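Local coordinates for protein probable thiamine pyrophosphokinase (Staphylococcus saprophyticus, PDB 3L8M) that probably transfers a pyrophosphate group from ATP to thiamine, yielding the cofactor thiamine diphosphate, at residues 1-7 / 23-28; 10-14 / 127-131; 44-49 / 63-67; 90-96 / 122-128; 110-114 / 133-137. All coordinates share one frame. Residue numbers count along the deposited sequence, not the author numbering.

Contact 1: 1-7 / 23-28; sequences MKANLLC and EHWIGI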
# COMPACT_ATOMS: atom_id res chain seq x y z
N MSE A 1 -7.30 9.03 7.20
CA MSE A 1 -5.88 9.01 6.77
C MSE A 1 -5.04 9.51 7.94
O MSE A 1 -5.34 10.55 8.52
CB MSE A 1 -5.69 9.91 5.55
CG MSE A 1 -4.32 9.80 4.90
SE MSE A 1 -4.31 10.45 3.09
CE MSE A 1 -4.20 12.34 3.45
N LYS A 2 -4.00 8.75 8.29
CA LYS A 2 -3.13 9.08 9.42
C LYS A 2 -1.72 9.57 9.06
O LYS A 2 -1.04 8.99 8.21
CB LYS A 2 -3.02 7.85 10.32
CG LYS A 2 -2.16 8.04 11.56
CD LYS A 2 -1.80 6.67 12.13
CE LYS A 2 -0.87 6.77 13.33
NZ LYS A 2 -0.29 5.44 13.63
N ALA A 3 -1.28 10.63 9.73
CA ALA A 3 0.07 11.14 9.47
C ALA A 3 0.89 11.26 10.76
O ALA A 3 0.38 11.69 11.80
CB ALA A 3 -0.01 12.50 8.77
N ASN A 4 2.15 10.85 10.68
CA ASN A 4 3.07 10.92 11.82
C ASN A 4 4.10 11.98 11.50
O ASN A 4 4.66 11.99 10.41
CB ASN A 4 3.81 9.60 12.02
CG ASN A 4 2.89 8.46 12.34
OD1 ASN A 4 2.17 8.49 13.34
ND2 ASN A 4 2.90 7.43 11.49
N LEU A 5 4.35 12.88 12.45
CA LEU A 5 5.35 13.93 12.25
C LEU A 5 6.53 13.69 13.17
O LEU A 5 6.36 13.33 14.34
CB LEU A 5 4.76 15.32 12.55
CG LEU A 5 3.99 16.01 11.43
CD1 LEU A 5 2.72 15.23 11.11
CD2 LEU A 5 3.67 17.45 11.83
N LEU A 6 7.73 13.87 12.64
CA LEU A 6 8.91 13.73 13.46
C LEU A 6 9.60 15.10 13.53
O LEU A 6 9.94 15.66 12.49
CB LEU A 6 9.86 12.68 12.88
CG LEU A 6 11.06 12.34 13.76
CD1 LEU A 6 10.57 11.91 15.14
CD2 LEU A 6 11.89 11.23 13.11
N CYS A 7 9.77 15.62 14.74
CA CYS A 7 10.42 16.92 14.94
C CYS A 7 11.85 16.80 15.45
O CYS A 7 12.55 17.80 15.56
CB CYS A 7 9.67 17.77 15.96
SG CYS A 7 7.95 18.02 15.63
N GLU A 23 3.84 3.65 7.50
CA GLU A 23 2.79 4.67 7.62
C GLU A 23 3.26 5.97 6.96
O GLU A 23 4.37 6.05 6.47
CB GLU A 23 2.43 4.89 9.08
CG GLU A 23 2.17 3.59 9.82
CD GLU A 23 1.47 3.77 11.14
OE1 GLU A 23 1.59 4.85 11.75
OE2 GLU A 23 0.79 2.81 11.58
N HIS A 24 2.40 6.98 6.91
CA HIS A 24 2.78 8.25 6.30
C HIS A 24 3.58 9.09 7.30
O HIS A 24 3.08 9.40 8.39
CB HIS A 24 1.53 9.03 5.87
CG HIS A 24 0.62 8.27 4.96
ND1 HIS A 24 0.93 8.01 3.64
CD2 HIS A 24 -0.60 7.71 5.17
CE1 HIS A 24 -0.05 7.33 3.08
NE2 HIS A 24 -1.00 7.13 3.99
N TRP A 25 4.81 9.45 6.94
CA TRP A 25 5.65 10.27 7.81
C TRP A 25 6.00 11.63 7.22
O TRP A 25 6.37 11.73 6.05
CB TRP A 25 6.95 9.54 8.18
CG TRP A 25 6.81 8.50 9.26
CD1 TRP A 25 6.57 7.15 9.10
CD2 TRP A 25 6.93 8.72 10.68
NE1 TRP A 25 6.54 6.52 10.33
CE2 TRP A 25 6.76 7.46 11.31
CE3 TRP A 25 7.17 9.85 11.48
CZ2 TRP A 25 6.82 7.30 12.71
CZ3 TRP A 25 7.23 9.69 12.88
CH2 TRP A 25 7.05 8.43 13.47
N ILE A 26 5.89 12.66 8.05
CA ILE A 26 6.19 14.04 7.69
C ILE A 26 7.41 14.50 8.50
O ILE A 26 7.48 14.29 9.71
CB ILE A 26 5.01 14.99 8.09
CG1 ILE A 26 3.67 14.45 7.60
CG2 ILE A 26 5.30 16.40 7.58
CD1 ILE A 26 3.55 14.31 6.10
N GLY A 27 8.38 15.14 7.85
CA GLY A 27 9.54 15.60 8.59
C GLY A 27 9.52 17.09 8.93
O GLY A 27 9.28 17.93 8.06
N ILE A 28 9.76 17.42 10.20
CA ILE A 28 9.81 18.81 10.66
C ILE A 28 11.24 19.09 11.12
O ILE A 28 11.72 18.48 12.09
CB ILE A 28 8.84 19.08 11.85
CG1 ILE A 28 7.41 18.66 11.50
CG2 ILE A 28 8.84 20.58 12.18
CD1 ILE A 28 6.79 19.44 10.34
O HOH W 1 -0.17 6.52 8.09
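Backbone hydrogen bonds zip the two parallel strands together. Asn4 N donates to His24 O (2.9 Å), Ile26 N to Asn4 O (2.7 Å), Leu6 N to Ile26 O (3.0 Å) and Ile28 N to Leu6 O (2.9 Å), using both N and O of Asn4, Leu6 and Ile26. At the N-terminal end a water continues the pattern, donating to Lys2 O (2.6 Å) and accepting from His24 N (2.9 Å). Charged and polar side chains meet at the same end: Glu23 OE1 forms a salt bridge with Lys2 NZ (2.7 Å) and accepts from Asn4 ND2 (2.9 Å). On the face carrying Asn4, Trp25 and Leu6, Asn4 CB sits 3.4 Å from the centroid of the six-membered ring of Trp25, a CH-pi contact over the ring face; Trp25 NE1 turns to His20 O. Leu6 and Trp25 also pack on helix 30-37. Apolar contacts line the opposite face around Leu5 and Ile26, with Leu5 CG 3.6 Å from Ile26 CB and Leu5 CD2 3.9 Å from Ile28 CG1, beneath helix 77-87. The strands belong to a beta-alpha-beta unit whose connection includes helix 16-19. Apolar side chains thus dominate the C-terminal part of the strand pair, while its charges and bridging water gather at the starting end, where a single carboxylate oxygen serves both Lys2 and Asn4.

Contact 2: 10-14 / 127-131; sequences RNLPK and LIDDT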
# COMPACT_ATOMS: atom_id res chain seq x y z
N ARG A 10 14.42 13.37 20.46
CA ARG A 10 14.31 13.35 21.93
C ARG A 10 13.05 12.65 22.44
O ARG A 10 11.95 12.92 21.97
CB ARG A 10 14.33 14.77 22.49
CG ARG A 10 15.68 15.45 22.49
CD ARG A 10 15.53 16.90 22.95
NE ARG A 10 16.78 17.63 22.80
CZ ARG A 10 17.83 17.47 23.59
NH1 ARG A 10 17.79 16.60 24.59
NH2 ARG A 10 18.95 18.15 23.36
N ASN A 11 13.24 11.77 23.42
CA ASN A 11 12.16 11.03 24.07
C ASN A 11 11.25 10.24 23.13
O ASN A 11 10.09 9.95 23.47
CB ASN A 11 11.31 12.00 24.91
CG ASN A 11 12.14 12.82 25.87
OD1 ASN A 11 13.04 12.29 26.53
ND2 ASN A 11 11.85 14.10 25.97
N LEU A 12 11.76 9.87 21.97
CA LEU A 12 10.96 9.11 21.02
C LEU A 12 10.66 7.72 21.54
O LEU A 12 11.53 7.10 22.16
CB LEU A 12 11.68 8.98 19.69
CG LEU A 12 11.96 10.28 18.95
CD1 LEU A 12 12.44 9.96 17.55
CD2 LEU A 12 10.69 11.13 18.91
N PRO A 13 9.43 7.22 21.32
CA PRO A 13 9.13 5.87 21.79
C PRO A 13 10.12 4.96 21.07
O PRO A 13 10.36 5.12 19.87
CB PRO A 13 7.69 5.67 21.34
CG PRO A 13 7.11 7.07 21.43
CD PRO A 13 8.22 7.90 20.82
N LYS A 14 10.72 4.02 21.80
CA LYS A 14 11.70 3.14 21.17
C LYS A 14 11.12 2.35 19.99
O LYS A 14 9.98 1.87 20.05
CB LYS A 14 12.29 2.18 22.22
CG LYS A 14 11.28 1.27 22.90
CD LYS A 14 11.98 0.34 23.88
CE LYS A 14 11.00 -0.61 24.56
NZ LYS A 14 11.70 -1.48 25.54
N LEU A 127 0.21 14.75 20.73
CA LEU A 127 1.66 14.89 20.90
C LEU A 127 2.01 13.61 21.63
O LEU A 127 1.32 13.22 22.57
CB LEU A 127 2.01 16.10 21.79
CG LEU A 127 1.46 17.47 21.33
CD1 LEU A 127 1.79 18.56 22.37
CD2 LEU A 127 2.05 17.82 19.97
N ILE A 128 3.08 12.94 21.20
CA ILE A 128 3.45 11.68 21.82
C ILE A 128 4.94 11.49 22.04
O ILE A 128 5.72 11.82 21.17
CB ILE A 128 2.98 10.47 20.95
CG1 ILE A 128 1.51 10.63 20.56
CG2 ILE A 128 3.23 9.16 21.70
CD1 ILE A 128 1.02 9.52 19.61
N ASP A 129 5.32 10.98 23.21
CA ASP A 129 6.71 10.63 23.46
C ASP A 129 6.72 9.30 24.21
O ASP A 129 5.66 8.71 24.43
CB ASP A 129 7.51 11.74 24.20
CG ASP A 129 7.04 12.02 25.62
OD1 ASP A 129 6.18 11.31 26.18
OD2 ASP A 129 7.57 13.00 26.18
N ASP A 130 7.90 8.82 24.59
CA ASP A 130 8.01 7.53 25.27
C ASP A 130 7.23 7.37 26.58
O ASP A 130 7.03 6.25 27.03
CB ASP A 130 9.48 7.18 25.52
CG ASP A 130 10.22 8.28 26.27
OD1 ASP A 130 9.55 9.19 26.78
OD2 ASP A 130 11.46 8.21 26.33
N THR A 131 6.77 8.48 27.17
CA THR A 131 6.04 8.41 28.44
C THR A 131 4.67 9.12 28.48
O THR A 131 3.91 8.95 29.44
CB THR A 131 6.91 9.02 29.59
OG1 THR A 131 8.18 8.37 29.63
CG2 THR A 131 6.22 8.86 30.95
O HOH W 2 13.26 9.94 27.52
O HOH W 3 13.04 7.49 24.48
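Asn11, Asp130 and Pro13 carry most of the buried surface where the loop after strand 2-6 meets the turn that follows strand 124-128. Asn11 contributes through its carbonyl: Asp130 N donates to Asn11 O at 2.7 Å, the one direct hydrogen bond between the segments. Asn11 has a positive phi (55°), in the left-handed region. Its side chain works through water, one molecule donating both to Asn11 OD1 (2.6 Å) and to Asp130 OD2 (2.8 Å), while Asn11 ND2 bonds to Thr99. A bound sodium ion lies about 3 Å from the nearest atom of the Asn11 side chain. Asp130 takes a second water on the same oxygen: this water donates to Asp130 OD2 (2.5 Å) and to Leu12 O (2.8 Å), so two water bridges converging on Asp130 OD2 supplement the direct bond. Pro13 adds the apolar part, its CG resting 3.6 Å from Asp129 C and 4.4 Å from Ile128 CG2. The turn is shaped from within by an Asx turn, in which Asp129 OD1 accepts from Thr131 N (3.1 Å); Asp129 OD2 bonds to Thr99, which therefore ties both segments together. Around this surface contact, Pro13 leans on Tyr96 of strand 92-96, Ile128 touches Asp94 and Tyr96 of that strand, and Leu127 turns to helix 103-113, reaching Leu110 and Leu113.

Contact 3: 44-49 / 63-67; sequences FAVGDF and QIEIN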
# COMPACT_ATOMS: atom_id res chain seq x y z
N PHE A 44 6.44 14.70 2.86
CA PHE A 44 6.89 16.07 2.68
C PHE A 44 7.55 16.57 3.96
O PHE A 44 7.35 16.01 5.02
CB PHE A 44 5.73 16.99 2.26
CG PHE A 44 4.71 17.23 3.34
CD1 PHE A 44 4.95 18.15 4.36
CD2 PHE A 44 3.48 16.58 3.30
CE1 PHE A 44 3.99 18.42 5.31
CE2 PHE A 44 2.50 16.84 4.26
CZ PHE A 44 2.76 17.77 5.27
N ALA A 45 8.34 17.63 3.85
CA ALA A 45 9.02 18.15 5.02
C ALA A 45 9.05 19.68 5.05
O ALA A 45 9.05 20.33 4.01
CB ALA A 45 10.45 17.61 5.06
N VAL A 46 9.09 20.23 6.26
CA VAL A 46 9.15 21.66 6.48
C VAL A 46 10.40 21.90 7.31
O VAL A 46 10.71 21.10 8.20
CB VAL A 46 7.93 22.18 7.28
CG1 VAL A 46 8.01 23.68 7.42
CG2 VAL A 46 6.64 21.77 6.60
N GLY A 47 11.12 22.98 7.04
CA GLY A 47 12.31 23.25 7.82
C GLY A 47 13.53 23.47 6.97
O GLY A 47 13.59 23.01 5.83
N ASP A 48 14.51 24.17 7.53
CA ASP A 48 15.76 24.49 6.84
C ASP A 48 16.18 23.15 7.44
O ASP A 48 15.85 22.87 8.60
CB ASP A 48 16.63 25.37 7.73
N PHE A 49 16.91 22.35 6.66
CA PHE A 49 17.40 21.02 7.05
C PHE A 49 18.75 21.19 6.32
O PHE A 49 18.83 21.86 5.29
CB PHE A 49 16.50 19.99 6.32
CG PHE A 49 16.42 20.17 4.83
CD1 PHE A 49 17.43 19.69 3.99
CD2 PHE A 49 15.33 20.82 4.26
CE1 PHE A 49 17.35 19.86 2.61
CE2 PHE A 49 15.24 20.99 2.87
CZ PHE A 49 16.26 20.51 2.05
N GLN A 63 11.24 16.79 -4.11
CA GLN A 63 10.31 15.68 -3.92
C GLN A 63 9.86 15.54 -2.48
O GLN A 63 8.91 14.80 -2.20
CB GLN A 63 10.96 14.37 -4.37
CG GLN A 63 11.33 14.36 -5.85
CD GLN A 63 11.91 13.03 -6.29
OE1 GLN A 63 12.91 12.56 -5.75
NE2 GLN A 63 11.27 12.41 -7.28
N ILE A 64 10.52 16.25 -1.57
CA ILE A 64 10.19 16.17 -0.14
C ILE A 64 9.90 17.52 0.51
O ILE A 64 8.88 17.71 1.18
CB ILE A 64 11.34 15.50 0.63
CG1 ILE A 64 11.70 14.16 -0.01
CG2 ILE A 64 10.95 15.32 2.08
CD1 ILE A 64 13.02 13.58 0.49
N GLU A 65 10.82 18.47 0.32
CA GLU A 65 10.67 19.79 0.92
C GLU A 65 9.57 20.66 0.30
O GLU A 65 9.57 20.92 -0.89
CB GLU A 65 12.02 20.53 0.84
CG GLU A 65 12.04 21.92 1.48
CD GLU A 65 11.93 21.89 2.99
OE1 GLU A 65 11.89 22.97 3.61
OE2 GLU A 65 11.88 20.78 3.57
N ILE A 66 8.60 21.08 1.12
CA ILE A 66 7.57 21.97 0.61
C ILE A 66 7.87 23.32 1.27
O ILE A 66 8.62 23.38 2.25
CB ILE A 66 6.11 21.48 0.91
CG1 ILE A 66 5.75 21.62 2.39
CG2 ILE A 66 5.96 20.05 0.43
CD1 ILE A 66 6.55 20.79 3.30
N ASN A 67 7.31 24.40 0.72
CA ASN A 67 7.57 25.74 1.23
C ASN A 67 6.29 26.57 1.46
O ASN A 67 6.04 27.55 0.76
CB ASN A 67 8.49 26.49 0.25
CG ASN A 67 9.87 25.85 0.14
OD1 ASN A 67 10.69 25.93 1.06
ND2 ASN A 67 10.13 25.20 -0.99
O HOH W 4 9.93 24.62 4.57
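Phe44 opens the segment with its CA 3.0 Å from Ile64 O, a close CA-H...O contact; its ring also makes a cation-pi contact with Arg88. Ala45 forms the single backbone bridge, opposite Glu65. Ala45 N donates to Ile64 O (2.7 Å). Ile66 N donates to Ala45 O (3.0 Å), a bond less precisely placed because that oxygen is crowded in the model. Ala45 CB packs on Ile64 CG2 at 3.8 Å. Strand 44-46 is the outermost strand of the mixed sheet within this chain, bonded on one side to Gly27 and Asp29, and the chain leaving helix 54-63 lies along its other edge. Met1 of a neighbouring subunit packs on Phe44 and Ile66, so the flank also meets another chain. The Ile66 side chain packs between Phe44 and Val46, its CD1 too tightly placed in the model for exact distances. Gly47, at phi/psi 127/157, adopts a backbone in which a CB would jam against the preceding carbonyl; its N donates to a water (3.2 Å) that in turn donates to Glu65 OE1 (2.7 Å) and Ile66 O (2.9 Å). Past Asp48, Phe49 turns its ring edge to Glu65, with CE2 3.4 Å from Glu65 CD, and its ring also touches Leu33, Arg57 and Ile60.

Contact 4: 90-96 / 122-128; sequences YRNIDVY and NINIKLI. With NA (sodium ion), chain C.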
# COMPACT_ATOMS: atom_id res chain seq x y z
N TYR A 90 -5.31 14.66 5.96
CA TYR A 90 -4.90 13.82 7.09
C TYR A 90 -5.78 14.21 8.27
O TYR A 90 -5.83 15.37 8.67
CB TYR A 90 -3.41 14.07 7.41
CG TYR A 90 -2.45 13.43 6.41
CD1 TYR A 90 -2.22 12.06 6.44
CD2 TYR A 90 -1.78 14.20 5.46
CE1 TYR A 90 -1.33 11.46 5.54
CE2 TYR A 90 -0.89 13.61 4.55
CZ TYR A 90 -0.68 12.24 4.60
OH TYR A 90 0.19 11.64 3.71
N ARG A 91 -6.49 13.24 8.84
CA ARG A 91 -7.40 13.50 9.95
C ARG A 91 -6.85 13.16 11.33
O ARG A 91 -7.23 13.77 12.33
CB ARG A 91 -8.71 12.74 9.75
CG ARG A 91 -9.83 13.24 10.63
CD ARG A 91 -10.83 14.08 9.84
NE ARG A 91 -11.76 13.25 9.08
CZ ARG A 91 -12.61 12.38 9.63
NH1 ARG A 91 -12.65 12.23 10.95
NH2 ARG A 91 -13.43 11.67 8.86
N ASN A 92 -5.98 12.16 11.39
CA ASN A 92 -5.37 11.74 12.65
C ASN A 92 -3.90 12.07 12.54
O ASN A 92 -3.21 11.54 11.67
CB ASN A 92 -5.55 10.24 12.87
CG ASN A 92 -7.01 9.84 13.03
OD1 ASN A 92 -7.69 10.31 13.94
ND2 ASN A 92 -7.49 8.98 12.14
N ILE A 93 -3.42 12.97 13.40
CA ILE A 93 -2.02 13.39 13.38
C ILE A 93 -1.31 13.09 14.69
O ILE A 93 -1.76 13.50 15.75
CB ILE A 93 -1.89 14.91 13.10
CG1 ILE A 93 -2.81 15.32 11.94
CG2 ILE A 93 -0.44 15.25 12.78
CD1 ILE A 93 -2.68 14.47 10.72
N ASP A 94 -0.20 12.37 14.60
CA ASP A 94 0.61 12.04 15.77
C ASP A 94 1.94 12.77 15.64
O ASP A 94 2.70 12.52 14.70
CB ASP A 94 0.88 10.53 15.86
CG ASP A 94 -0.36 9.75 16.24
OD1 ASP A 94 -1.38 10.39 16.54
OD2 ASP A 94 -0.29 8.50 16.24
N VAL A 95 2.21 13.68 16.58
CA VAL A 95 3.46 14.42 16.55
C VAL A 95 4.43 13.81 17.56
O VAL A 95 4.15 13.71 18.76
CB VAL A 95 3.23 15.92 16.88
CG1 VAL A 95 4.55 16.68 16.85
CG2 VAL A 95 2.24 16.53 15.87
N TYR A 96 5.58 13.38 17.06
CA TYR A 96 6.61 12.78 17.88
C TYR A 96 7.79 13.73 17.85
O TYR A 96 7.92 14.51 16.90
CB TYR A 96 7.06 11.44 17.27
CG TYR A 96 6.01 10.37 17.29
CD1 TYR A 96 5.92 9.47 18.35
CD2 TYR A 96 5.11 10.23 16.23
CE1 TYR A 96 4.97 8.45 18.36
CE2 TYR A 96 4.15 9.22 16.23
CZ TYR A 96 4.09 8.33 17.30
OH TYR A 96 3.18 7.31 17.30
N ASN A 122 -13.01 17.99 12.13
CA ASN A 122 -13.00 16.72 12.84
C ASN A 122 -11.59 16.13 12.86
O ASN A 122 -11.40 14.96 12.55
CB ASN A 122 -13.96 15.74 12.16
CG ASN A 122 -14.49 14.69 13.12
OD1 ASN A 122 -15.24 15.00 14.05
ND2 ASN A 122 -14.10 13.44 12.91
N ILE A 123 -10.62 16.95 13.24
CA ILE A 123 -9.21 16.55 13.29
C ILE A 123 -8.82 16.06 14.69
O ILE A 123 -9.34 16.54 15.70
CB ILE A 123 -8.30 17.73 12.89
CG1 ILE A 123 -6.83 17.30 12.91
CG2 ILE A 123 -8.52 18.90 13.81
CD1 ILE A 123 -6.42 16.45 11.74
N ASN A 124 -7.89 15.11 14.74
CA ASN A 124 -7.41 14.54 15.99
C ASN A 124 -5.89 14.66 16.08
O ASN A 124 -5.18 13.83 15.51
CB ASN A 124 -7.82 13.07 16.09
CG ASN A 124 -7.28 12.39 17.33
OD1 ASN A 124 -7.11 11.17 17.36
ND2 ASN A 124 -7.01 13.18 18.37
N ILE A 125 -5.40 15.68 16.78
CA ILE A 125 -3.97 15.90 16.93
C ILE A 125 -3.47 15.44 18.31
O ILE A 125 -4.02 15.83 19.34
CB ILE A 125 -3.61 17.40 16.78
CG1 ILE A 125 -4.25 18.00 15.52
CG2 ILE A 125 -2.10 17.57 16.72
CD1 ILE A 125 -3.57 17.58 14.22
N LYS A 126 -2.43 14.61 18.33
CA LYS A 126 -1.86 14.14 19.59
C LYS A 126 -0.33 14.29 19.61
O LYS A 126 0.33 14.00 18.61
CB LYS A 126 -2.17 12.67 19.84
CG LYS A 126 -3.60 12.33 20.13
CD LYS A 126 -3.72 10.83 20.36
CE LYS A 126 -5.17 10.40 20.50
NZ LYS A 126 -5.32 8.93 20.72
N LEU A 127 0.21 14.75 20.73
CA LEU A 127 1.66 14.89 20.90
C LEU A 127 2.01 13.61 21.63
O LEU A 127 1.32 13.22 22.57
CB LEU A 127 2.01 16.10 21.79
CG LEU A 127 1.46 17.47 21.33
CD1 LEU A 127 1.79 18.56 22.37
CD2 LEU A 127 2.05 17.82 19.97
N ILE A 128 3.08 12.94 21.20
CA ILE A 128 3.45 11.68 21.82
C ILE A 128 4.94 11.49 22.04
O ILE A 128 5.72 11.82 21.17
CB ILE A 128 2.98 10.47 20.95
CG1 ILE A 128 1.51 10.63 20.56
CG2 ILE A 128 3.23 9.16 21.70
CD1 ILE A 128 1.02 9.52 19.61
NA NA C . -4.07 11.32 16.67
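Five backbone hydrogen bonds satisfy the facing edges of these parallel strands. Asn124 N donates to Arg91 O (2.8 Å), Ile93 N to Asn124 O (2.9 Å), Lys126 N to Ile93 O (2.9 Å), Val95 N to Lys126 O (2.8 Å) and Ile128 N to Val95 O (2.8 Å); the first is less sure, as Arg91 O is crowded in the model. The backbones of Asn92, Asp94 and Tyr96 bond instead to strand 2-6. Asn124 O serves twice, since it also binds the sodium ion at 3.0 Å, with Asp94 OD1 supplying a second ligand at 2.9 Å. Lys126 NZ pairs with Glu133, and Arg91 NE with Glu19 of a neighbouring subunit; Arg91 NH1 makes a weak bond to Asn122 O (3.4 Å), on a poorly ordered residue. Ile93 with Ile125 and Val95 with Leu127 close the apolar face. Helices 103-113 and 116-119 connect the strands, making a beta-alpha-beta crossover in the parallel part of the mixed sheet, with a metal site on one face.

Contact 5: 110-114 / 133-137; sequences LQILE and EIQFI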
# COMPACT_ATOMS: atom_id res chain seq x y z
N LEU A 110 1.95 23.00 22.07
CA LEU A 110 0.66 22.96 22.78
C LEU A 110 -0.31 24.01 22.23
O LEU A 110 -1.52 23.78 22.17
CB LEU A 110 0.85 23.17 24.29
CG LEU A 110 1.67 22.14 25.07
CD1 LEU A 110 1.79 22.59 26.51
CD2 LEU A 110 1.02 20.76 24.99
N GLN A 111 0.22 25.16 21.81
CA GLN A 111 -0.63 26.20 21.24
C GLN A 111 -1.37 25.67 19.99
O GLN A 111 -2.54 26.00 19.77
CB GLN A 111 0.19 27.44 20.88
CG GLN A 111 0.76 28.17 22.08
CD GLN A 111 1.63 29.35 21.69
OE1 GLN A 111 2.19 29.38 20.59
NE2 GLN A 111 1.75 30.32 22.58
N ILE A 112 -0.69 24.86 19.18
CA ILE A 112 -1.30 24.32 17.97
C ILE A 112 -2.53 23.46 18.27
O ILE A 112 -3.57 23.61 17.62
CB ILE A 112 -0.28 23.49 17.17
CG1 ILE A 112 0.87 24.38 16.71
CG2 ILE A 112 -0.96 22.89 15.94
CD1 ILE A 112 2.03 23.59 16.16
N LEU A 113 -2.42 22.58 19.26
CA LEU A 113 -3.53 21.72 19.62
C LEU A 113 -4.73 22.56 20.05
O LEU A 113 -5.88 22.13 19.94
CB LEU A 113 -3.14 20.81 20.79
CG LEU A 113 -2.03 19.76 20.66
CD1 LEU A 113 -1.68 19.27 22.06
CD2 LEU A 113 -2.47 18.59 19.80
N GLU A 114 -4.46 23.76 20.54
CA GLU A 114 -5.51 24.64 21.03
C GLU A 114 -6.10 25.57 19.96
O GLU A 114 -7.06 26.29 20.23
CB GLU A 114 -4.95 25.46 22.20
CG GLU A 114 -4.32 24.56 23.28
CD GLU A 114 -3.49 25.32 24.30
OE1 GLU A 114 -3.07 26.46 24.01
OE2 GLU A 114 -3.23 24.77 25.38
N GLU A 133 1.06 11.08 26.27
CA GLU A 133 0.15 11.25 25.15
C GLU A 133 -0.67 12.46 25.59
O GLU A 133 -1.22 12.48 26.69
CB GLU A 133 -0.73 10.02 24.99
CG GLU A 133 -1.37 9.90 23.62
CD GLU A 133 -2.02 8.55 23.41
OE1 GLU A 133 -1.35 7.53 23.65
OE2 GLU A 133 -3.20 8.52 22.99
N ILE A 134 -0.72 13.48 24.73
CA ILE A 134 -1.43 14.72 25.05
C ILE A 134 -2.36 15.19 23.92
O ILE A 134 -1.98 15.17 22.75
CB ILE A 134 -0.42 15.87 25.35
CG1 ILE A 134 0.48 15.49 26.52
CG2 ILE A 134 -1.15 17.18 25.64
CD1 ILE A 134 1.68 16.42 26.70
N GLN A 135 -3.56 15.63 24.28
CA GLN A 135 -4.52 16.14 23.30
C GLN A 135 -5.44 17.16 23.94
O GLN A 135 -5.66 17.15 25.15
CB GLN A 135 -5.34 15.00 22.70
CG GLN A 135 -6.21 14.26 23.71
CD GLN A 135 -7.00 13.12 23.07
OE1 GLN A 135 -7.82 13.34 22.18
NE2 GLN A 135 -6.76 11.90 23.54
N PHE A 136 -5.97 18.05 23.11
CA PHE A 136 -6.87 19.11 23.54
C PHE A 136 -8.32 18.62 23.51
O PHE A 136 -8.70 17.84 22.65
CB PHE A 136 -6.67 20.31 22.61
CG PHE A 136 -7.49 21.52 22.96
CD1 PHE A 136 -7.37 22.13 24.20
CD2 PHE A 136 -8.35 22.08 22.01
CE1 PHE A 136 -8.10 23.29 24.50
CE2 PHE A 136 -9.08 23.24 22.30
CZ PHE A 136 -8.95 23.85 23.55
N ILE A 137 -9.12 19.04 24.48
CA ILE A 137 -10.53 18.64 24.54
C ILE A 137 -11.35 19.88 24.78
O ILE A 137 -11.21 20.54 25.81
CB ILE A 137 -10.82 17.64 25.66
CG1 ILE A 137 -9.92 16.40 25.53
CG2 ILE A 137 -12.29 17.22 25.59
CD1 ILE A 137 -10.15 15.37 26.62
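This is a helix-on-sheet contact: the last turn of helix 103-113 rests on strand 132-137, the antiparallel strand that follows 124-128 in the mixed sheet of this alpha/beta fold. Strand alternation decides who takes part. Ile134 and Phe136 point their CA-to-CB bonds toward the helix, whereas Gln135 and Ile137 point away, Gln135 to the face where it touches Lys126. The meeting is apolar and modest, 258 Å² in all, and the helix and strand approach without a hydrogen bond between them. Leu113 is the central side chain on the helix, with CD1 4.2 Å from Ile134 CG2 and CB 4.0 Å from Phe136 CB; one turn earlier Leu110 CD2 reaches Ile134 CG2 at 4.2 Å. Both leucines also touch Leu127 and Leu113 touches Ile125, so the helix spans strands 124-128 and 132-137 together. Ile112 faces helix 77-87 instead, which places the two helices side by side on this face of the sheet. Phe136 lies against Leu113 and Glu114, beside Val158 and Ser203, and Leu113 O comes within 3.2 Å of Phe136 CD2. Glu114 covers the Phe136 ring, CA standing 4.0 Å from the Phe136 centroid and 13° off the ring normal, a CH-pi contact, with Glu114 CG 4.0 Å from Phe136 CD1.

All five contacts reach one mixed sheet. Contact 4 lies nearest the middle of the chain, its centre 9 Å from those of contacts 1 and 5; the centres of contacts 3 and 5 are 24 Å apart. Probable backbone hydrogen bonds join neighbours: Gly27 O to Val46 N (2.9 Å) links contacts 1 and 3, Leu5 N to Asp94 O (2.8 Å) contacts 1 and 4, and Leu127 O to Ile134 N (3.0 Å) contacts 4 and 5. Contact 2 shares Leu127 and Ile128 with contact 4. The Lys2 side chain of contact 1 comes within about 6 Å (nearest atoms) of contact 4's sodium ion; a different sodium lies about 3 Å from the Asn11 side chain in contact 2.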